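Local coordinates for protein transcription regulator, Crp family (Thermus thermophilus, PDB 4EV0) that activates transcription from six promoters in a cAMP-dependent manner, binding DNA as a homodimer through winged helix-turn-helix domains, at residues Phe162-His166 with His167-Ala171; Ala173-Ser176 with Arg177-Ser181; Ala186-Glu190 with Gly191-Leu195. All blocks are in the same frame, centred on the assembly; numbering follows the deposited sequence.

All three contacts lie in the C-terminal winged helix-turn-helix domain and follow one another along the chain without overlapping. Contact 1 runs from strand 161-163 into helix 166-173. Contact 2 is the turn between that helix and helix 177-189. Contact 3 leads from the end of helix 177-189 into strand 193-196. The centres of contacts 1 and 2 are about 9 Å apart, and they touch through probable hydrogen bonds, His166 ND1 with Ser181 OG and Ala170 O with Thr175 N. Contact 3 lies about 15 Å from contact 1 and 16 Å from contact 2, centre to centre. Together they span the predicted DNA-binding motif and its joints to the three-stranded sheet, and probably help place its two helices.

Contact 1 (Phe162-His166 with His167-Ala171); sequences FQIRH and HELAA. With SO4 (sulfate ion), chain I.
Arg165 and Glu168 meet at the start of helix 166-173, the first helix of the helix-turn-helix. Arg165 N donates a hydrogen bond to Glu168 OE1 at 3.0 Å. The oxygen is met on its anti side, 23° out of the carboxylate plane. Arg165 is the N-cap and Glu168 the third residue after it, so this is the side-chain-to-N-cap half of a capping box. Glu168 CG lies beside its own backbone N (chi1 -44°), which turns the acid back to the N-cap. Arg165 O receives Leu169 N at 3.2 Å, and His166 O receives Ala170 N at 2.8 Å.

Arg165 CB sits over a face of the His167 ring, 4.0 Å from its centroid, a CH-pi contact. Ile164 CG1 rests 3.9 Å from Glu168 CB.

A sulfate, probably from the crystallisation liquor, sits at the helix start. Arg165 NH1 bonds its O1 at 3.1 Å, with O1 at the guanidinium edge. Sulfate O4 lies over the His166 ring, but O2 comes too close to His166 N, so the ion's exact placing is doubtful. His166 ND1 is hydrogen-bonded to Ser181 OG of helix 177-189. Replacing the His166 ring with the methyl of an alanine would probably leave Ser181 OG without that partner and open a gap beside Val180 and Leu184.

With that caution, an anion beside a helix start, bonded by one arginine, may mark a place for a DNA phosphate.

Contact 2 (Ala173-Ser176 with Arg177-Ser181); sequences AGTS and RETVS
Ser176 and Thr179 face each other at the start of helix 177-189, the second helix of the helix-turn-helix motif and, as in other Crp-family proteins, probably the recognition helix. Gly174 to Ser176 form the turn of the motif, after the last helical residue Ala173. Gly174 ends the preceding helix with a positive phi. Ser176 is the N-cap of the next one.

The two hydroxyl oxygens meet across the first turn. Ser176 OG and Thr179 OG1 are 3.0 Å apart and share a hydrogen bond, in which either could be the donor. Both oxygens lie between their own backbone N and carbonyl carbon, with chi1 77° in Ser176 and 47° in Thr179. These rotations bring the two oxygens together.

Thr175 lies against the same turn. Its side chain crosses that of Val180 at about a right angle. Thr175 OG1 comes 3.2 Å from Val180 CG2, a close approach. Thr175 CB lies 3.6 Å from Thr179 OG1, and here the two threonines meet at a slant. Thr175 is buried, and its hydroxyl has a mate in Ser176 O.

The Arg177 chain is bent at chi2 and chi3, and Arg177 NH1 makes a weak bond to Ser181 OG at 3.4 Å. One guanidinium face looks over Glu178 CB. The Arg177 side chain comes about 5 Å from a bound sulfate ion, nearest atoms. Leu58 of the second subunit packs on Ser176, while Val180 packs on Ala170 of the first helix and Val146 of helix 139-154.

Ser176 O is gripped twice. Thr175 OG1 donates to Ser176 O at 3.0 Å and Val180 N donates to Ser176 O at 3.2 Å, from opposite faces of the carbonyl plane.

Contact 3 (Ala186-Glu190 with Gly191-Leu195); sequences ALAEE and GVVRL
Leu187 and Val192 meet at the end of helix 177-189. Val192 N bonds Leu187 O at 2.9 Å, almost in line with the carbonyl (C=O...N angle 168°). Gly191 N bonds Ala188 O, also at 2.9 Å, but from above the carbonyl plane, 68° out of it. These two bonds, with the positive phi of Gly191, make a Schellman motif. Val193 N adds a weak bond to Leu187 O at 3.4 Å, which gives that oxygen a second donor.

Side chains close over the same turn. Leu187 CD2 lies 4.4 Å from Val192 CB, the apolar pairing that usually accompanies a Schellman motif. Val193 reaches back across the helix end. Its CG2 comes 3.8 Å from Leu187 CB and also touches Ala188 CB. That branch stands between its own backbone N and carbonyl carbon, with CG1 beside the N (chi1 -52°). Val193 O also faces Ala188 and accepts a CA-H...O contact from Ala188 CA at 3.3 Å. Leu195 approaches more loosely, with its CG 4.4 Å from Ala188 CB.

At Gly191 itself, a beta carbon would lie 2.8 Å from Glu190 O. Glu190 CB packs near Val192 CG2, and the Glu190 carboxylate is held by a salt bridge to Arg143.

The turn passes the chain from the second helix of the motif into the wing. Strand 193-196 pairs antiparallel with strand 199-202, through backbone bonds between Arg194 and Glu201. Val192 packs on Leu208 and Ile211 of helix 205-212. Leu187 and Val193 both rest on Leu150 of helix 139-154, so helix end and wing strand both pack on this one leucine.

Contact 1 (Phe162-His166 with His167-Ala171)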
loop_
_atom_site.group_PDB
_atom_site.type_symbol
_atom_site.label_atom_id
_atom_site.label_comp_id
_atom_site.label_asym_id
_atom_site.label_seq_id
_atom_site.Cartn_x
_atom_site.Cartn_y
_atom_site.Cartn_z
ATOM N N PHE B 162 -27.024 21.450 7.984
ATOM C CA PHE B 162 -26.723 20.217 8.700
ATOM C C PHE B 162 -25.770 20.399 9.870
ATOM O O PHE B 162 -24.736 21.061 9.769
ATOM C CB PHE B 162 -26.198 19.140 7.755
ATOM C CG PHE B 162 -27.082 18.897 6.579
ATOM C CD1 PHE B 162 -28.361 18.386 6.754
ATOM C CD2 PHE B 162 -26.646 19.190 5.293
ATOM C CE1 PHE B 162 -29.196 18.174 5.663
ATOM C CE2 PHE B 162 -27.472 18.979 4.204
ATOM C CZ PHE B 162 -28.747 18.472 4.386
ATOM N N GLN B 163 -26.150 19.805 10.991
ATOM C CA GLN B 163 -25.250 19.648 12.112
ATOM C C GLN B 163 -24.395 18.443 11.752
ATOM O O GLN B 163 -24.857 17.299 11.824
ATOM C CB GLN B 163 -26.053 19.388 13.390
ATOM C CG GLN B 163 -25.302 19.663 14.672
ATOM C CD GLN B 163 -25.871 20.845 15.423
ATOM O OE1 GLN B 163 -26.708 21.585 14.892
ATOM N NE2 GLN B 163 -25.423 21.034 16.666
ATOM N N ILE B 164 -23.162 18.688 11.325
ATOM C CA ILE B 164 -22.320 17.581 10.897
ATOM C C ILE B 164 -20.828 17.911 10.949
ATOM O O ILE B 164 -20.404 19.001 10.557
ATOM C CB ILE B 164 -22.772 17.009 9.513
ATOM C CG1 ILE B 164 -22.101 15.656 9.255
ATOM C CG2 ILE B 164 -22.559 18.016 8.357
ATOM C CD1 ILE B 164 -22.832 14.815 8.235
ATOM N N ARG B 165 -20.039 16.978 11.472
ATOM C CA ARG B 165 -18.602 17.173 11.581
ATOM C C ARG B 165 -17.939 16.751 10.269
ATOM O O ARG B 165 -18.487 15.917 9.526
ATOM C CB ARG B 165 -18.047 16.366 12.760
ATOM C CG ARG B 165 -18.557 16.817 14.139
ATOM C CD ARG B 165 -18.030 18.197 14.465
ATOM N NE ARG B 165 -18.657 18.777 15.642
ATOM C CZ ARG B 165 -18.306 19.952 16.159
ATOM N NH1 ARG B 165 -17.328 20.656 15.607
ATOM N NH2 ARG B 165 -18.922 20.423 17.241
ATOM N N HIS B 166 -16.771 17.308 9.962
ATOM C CA HIS B 166 -16.067 16.882 8.758
ATOM C C HIS B 166 -15.764 15.386 8.807
ATOM O O HIS B 166 -15.765 14.721 7.767
ATOM C CB HIS B 166 -14.783 17.687 8.534
ATOM C CG HIS B 166 -15.020 19.139 8.248
ATOM N ND1 HIS B 166 -14.002 20.011 7.930
ATOM C CD2 HIS B 166 -16.158 19.874 8.253
ATOM C CE1 HIS B 166 -14.501 21.224 7.751
ATOM N NE2 HIS B 166 -15.807 21.169 7.946
ATOM N N HIS B 167 -15.528 14.842 10.003
ATOM C CA HIS B 167 -15.194 13.420 10.100
ATOM C C HIS B 167 -16.386 12.506 9.805
ATOM O O HIS B 167 -16.210 11.426 9.236
ATOM C CB HIS B 167 -14.484 13.062 11.426
ATOM C CG HIS B 167 -15.373 13.082 12.636
ATOM N ND1 HIS B 167 -16.353 12.138 12.861
ATOM C CD2 HIS B 167 -15.405 13.914 13.704
ATOM C CE1 HIS B 167 -16.967 12.405 14.001
ATOM N NE2 HIS B 167 -16.410 13.476 14.532
ATOM N N GLU B 168 -17.592 12.940 10.155
ATOM C CA GLU B 168 -18.782 12.134 9.885
ATOM C C GLU B 168 -19.088 12.158 8.389
ATOM O O GLU B 168 -19.607 11.198 7.808
ATOM C CB GLU B 168 -19.988 12.656 10.677
ATOM C CG GLU B 168 -19.687 13.004 12.130
ATOM C CD GLU B 168 -20.932 13.472 12.891
ATOM O OE1 GLU B 168 -21.069 14.696 13.129
ATOM O OE2 GLU B 168 -21.774 12.612 13.254
ATOM N N LEU B 169 -18.768 13.287 7.775
ATOM C CA LEU B 169 -18.913 13.441 6.343
ATOM C C LEU B 169 -17.839 12.604 5.620
ATOM O O LEU B 169 -18.094 12.049 4.537
ATOM C CB LEU B 169 -18.779 14.925 6.021
ATOM C CG LEU B 169 -19.323 15.473 4.725
ATOM C CD1 LEU B 169 -20.667 14.852 4.417
ATOM C CD2 LEU B 169 -19.424 16.963 4.928
ATOM N N ALA B 170 -16.652 12.503 6.222
ATOM C CA ALA B 170 -15.575 11.709 5.641
ATOM C C ALA B 170 -15.920 10.216 5.679
ATOM O O ALA B 170 -15.646 9.463 4.733
ATOM C CB ALA B 170 -14.242 11.984 6.357
ATOM N N ALA B 171 -16.524 9.788 6.780
ATOM C CA ALA B 171 -16.980 8.413 6.890
ATOM C C ALA B 171 -18.060 8.157 5.843
ATOM O O ALA B 171 -18.100 7.095 5.224
ATOM C CB ALA B 171 -17.503 8.129 8.310
HETATM S S SO4 I . -15.462 20.069 11.894
HETATM O O1 SO4 I . -15.279 20.136 13.346
HETATM O O2 SO4 I . -15.940 18.739 11.539
HETATM O O3 SO4 I . -16.448 21.064 11.484
HETATM O O4 SO4 I . -14.185 20.310 11.214
#

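Contact 2 (Ala173-Ser176 with Arg177-Ser181)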
loop_
_atom_site.group_PDB
_atom_site.type_symbol
_atom_site.label_atom_id
_atom_site.label_comp_id
_atom_site.label_asym_id
_atom_site.label_seq_id
_atom_site.Cartn_x
_atom_site.Cartn_y
_atom_site.Cartn_z
ATOM N N ALA B 173 -18.466 9.748 2.896
ATOM C CA ALA B 173 -17.903 9.789 1.540
ATOM C C ALA B 173 -16.791 8.770 1.270
ATOM O O ALA B 173 -16.491 8.472 0.113
ATOM C CB ALA B 173 -17.419 11.191 1.215
ATOM N N GLY B 174 -16.179 8.241 2.329
ATOM C CA GLY B 174 -15.086 7.288 2.190
ATOM C C GLY B 174 -13.766 7.962 1.857
ATOM O O GLY B 174 -12.941 7.429 1.112
ATOM N N THR B 175 -13.569 9.154 2.406
ATOM C CA THR B 175 -12.334 9.896 2.209
ATOM C C THR B 175 -11.820 10.236 3.588
ATOM O O THR B 175 -12.477 9.914 4.589
ATOM C CB THR B 175 -12.580 11.220 1.473
ATOM O OG1 THR B 175 -13.144 12.168 2.392
ATOM C CG2 THR B 175 -13.536 11.024 0.276
ATOM N N SER B 176 -10.665 10.894 3.652
ATOM C CA SER B 176 -10.121 11.323 4.937
ATOM C C SER B 176 -10.811 12.601 5.410
ATOM O O SER B 176 -11.426 13.322 4.609
ATOM C CB SER B 176 -8.618 11.564 4.840
ATOM O OG SER B 176 -8.341 12.797 4.210
ATOM N N ARG B 177 -10.712 12.870 6.711
ATOM C CA ARG B 177 -11.219 14.112 7.287
ATOM C C ARG B 177 -10.539 15.318 6.616
ATOM O O ARG B 177 -11.204 16.307 6.270
ATOM C CB ARG B 177 -11.012 14.114 8.817
ATOM C CG ARG B 177 -11.829 15.158 9.622
ATOM C CD ARG B 177 -11.099 16.497 9.739
ATOM N NE ARG B 177 -9.651 16.315 9.888
ATOM C CZ ARG B 177 -8.737 17.215 9.518
ATOM N NH1 ARG B 177 -9.115 18.378 8.987
ATOM N NH2 ARG B 177 -7.443 16.957 9.688
ATOM N N GLU B 178 -9.227 15.214 6.402
ATOM C CA GLU B 178 -8.462 16.305 5.806
ATOM C C GLU B 178 -8.930 16.674 4.401
ATOM O O GLU B 178 -9.021 17.853 4.065
ATOM C CB GLU B 178 -6.964 16.003 5.784
ATOM C CG GLU B 178 -6.144 17.167 5.232
ATOM C CD GLU B 178 -4.689 16.805 4.974
ATOM O OE1 GLU B 178 -4.325 15.621 5.160
ATOM O OE2 GLU B 178 -3.916 17.709 4.583
ATOM N N THR B 179 -9.218 15.679 3.570
ATOM C CA THR B 179 -9.646 15.992 2.206
ATOM C C THR B 179 -11.084 16.519 2.175
ATOM O O THR B 179 -11.425 17.336 1.318
ATOM C CB THR B 179 -9.434 14.823 1.197
ATOM O OG1 THR B 179 -9.910 13.593 1.753
ATOM C CG2 THR B 179 -7.953 14.683 0.839
ATOM N N VAL B 180 -11.914 16.068 3.119
ATOM C CA VAL B 180 -13.258 16.612 3.271
ATOM C C VAL B 180 -13.194 18.105 3.582
ATOM O O VAL B 180 -13.966 18.899 3.014
ATOM C CB VAL B 180 -14.112 15.855 4.338
ATOM C CG1 VAL B 180 -15.233 16.755 4.885
ATOM C CG2 VAL B 180 -14.708 14.576 3.746
ATOM N N SER B 181 -12.260 18.493 4.450
ATOM C CA SER B 181 -12.109 19.910 4.771
ATOM C C SER B 181 -11.602 20.658 3.550
ATOM O O SER B 181 -12.075 21.748 3.243
ATOM C CB SER B 181 -11.188 20.142 5.975
ATOM O OG SER B 181 -11.713 19.530 7.138
#

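Contact 3 (Ala186-Glu190 with Gly191-Leu195)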
loop_
_atom_site.group_PDB
_atom_site.type_symbol
_atom_site.label_atom_id
_atom_site.label_comp_id
_atom_site.label_asym_id
_atom_site.label_seq_id
_atom_site.Cartn_x
_atom_site.Cartn_y
_atom_site.Cartn_z
ATOM N N ALA B 186 -13.092 24.443 -0.802
ATOM C CA ALA B 186 -13.285 24.717 -2.228
ATOM C C ALA B 186 -14.769 24.911 -2.592
ATOM O O ALA B 186 -15.108 25.808 -3.368
ATOM C CB ALA B 186 -12.655 23.632 -3.079
ATOM N N LEU B 187 -15.649 24.085 -2.024
ATOM C CA LEU B 187 -17.093 24.225 -2.256
ATOM C C LEU B 187 -17.650 25.531 -1.702
ATOM O O LEU B 187 -18.583 26.095 -2.270
ATOM C CB LEU B 187 -17.868 23.040 -1.677
ATOM C CG LEU B 187 -17.720 21.717 -2.434
ATOM C CD1 LEU B 187 -18.493 20.578 -1.772
ATOM C CD2 LEU B 187 -18.149 21.887 -3.900
ATOM N N ALA B 188 -17.080 26.014 -0.599
ATOM C CA ALA B 188 -17.492 27.299 -0.037
ATOM C C ALA B 188 -17.003 28.474 -0.892
ATOM O O ALA B 188 -17.742 29.441 -1.104
ATOM C CB ALA B 188 -17.021 27.447 1.407
ATOM N N GLU B 189 -15.765 28.378 -1.376
ATOM C CA GLU B 189 -15.192 29.358 -2.307
ATOM C C GLU B 189 -16.006 29.473 -3.608
ATOM O O GLU B 189 -16.068 30.536 -4.229
ATOM C CB GLU B 189 -13.728 28.999 -2.611
ATOM C CG GLU B 189 -13.062 29.836 -3.705
ATOM C CD GLU B 189 -11.551 29.624 -3.767
ATOM O OE1 GLU B 189 -10.944 29.404 -2.695
ATOM O OE2 GLU B 189 -10.976 29.672 -4.883
ATOM N N GLU B 190 -16.637 28.371 -4.003
ATOM C CA GLU B 190 -17.506 28.348 -5.177
ATOM C C GLU B 190 -18.930 28.773 -4.848
ATOM O O GLU B 190 -19.801 28.744 -5.706
ATOM C CB GLU B 190 -17.548 26.944 -5.771
ATOM C CG GLU B 190 -16.202 26.398 -6.195
ATOM C CD GLU B 190 -16.310 24.974 -6.699
ATOM O OE1 GLU B 190 -15.421 24.157 -6.366
ATOM O OE2 GLU B 190 -17.289 24.676 -7.429
ATOM N N GLY B 191 -19.167 29.135 -3.593
ATOM C CA GLY B 191 -20.491 29.525 -3.142
ATOM C C GLY B 191 -21.540 28.420 -3.110
ATOM O O GLY B 191 -22.736 28.707 -3.012
ATOM N N VAL B 192 -21.107 27.160 -3.179
ATOM C CA VAL B 192 -22.045 26.035 -3.186
ATOM C C VAL B 192 -22.533 25.697 -1.772
ATOM O O VAL B 192 -23.704 25.358 -1.563
ATOM C CB VAL B 192 -21.433 24.785 -3.877
ATOM C CG1 VAL B 192 -22.431 23.636 -3.920
ATOM C CG2 VAL B 192 -20.976 25.145 -5.290
ATOM N N VAL B 193 -21.632 25.810 -0.798
ATOM C CA VAL B 193 -21.963 25.536 0.590
ATOM C C VAL B 193 -21.502 26.683 1.485
ATOM O O VAL B 193 -20.608 27.453 1.114
ATOM C CB VAL B 193 -21.307 24.224 1.101
ATOM C CG1 VAL B 193 -21.602 23.062 0.159
ATOM C CG2 VAL B 193 -19.806 24.394 1.260
ATOM N N ARG B 194 -22.116 26.792 2.659
ATOM C CA ARG B 194 -21.667 27.730 3.672
ATOM C C ARG B 194 -21.300 26.961 4.941
ATOM O O ARG B 194 -22.055 26.102 5.399
ATOM C CB ARG B 194 -22.744 28.778 3.963
ATOM C CG ARG B 194 -22.457 29.620 5.204
ATOM C CD ARG B 194 -23.415 30.788 5.322
ATOM N NE ARG B 194 -23.262 31.692 4.186
ATOM C CZ ARG B 194 -24.146 32.627 3.855
ATOM N NH1 ARG B 194 -25.255 32.765 4.575
ATOM N NH2 ARG B 194 -23.925 33.413 2.801
ATOM N N LEU B 195 -20.139 27.269 5.509
ATOM C CA LEU B 195 -19.659 26.549 6.687
ATOM C C LEU B 195 -19.794 27.363 7.957
ATOM O O LEU B 195 -19.720 28.597 7.947
ATOM C CB LEU B 195 -18.194 26.143 6.514
ATOM C CG LEU B 195 -17.838 25.420 5.214
ATOM C CD1 LEU B 195 -16.332 25.192 5.126
ATOM C CD2 LEU B 195 -18.598 24.101 5.117
#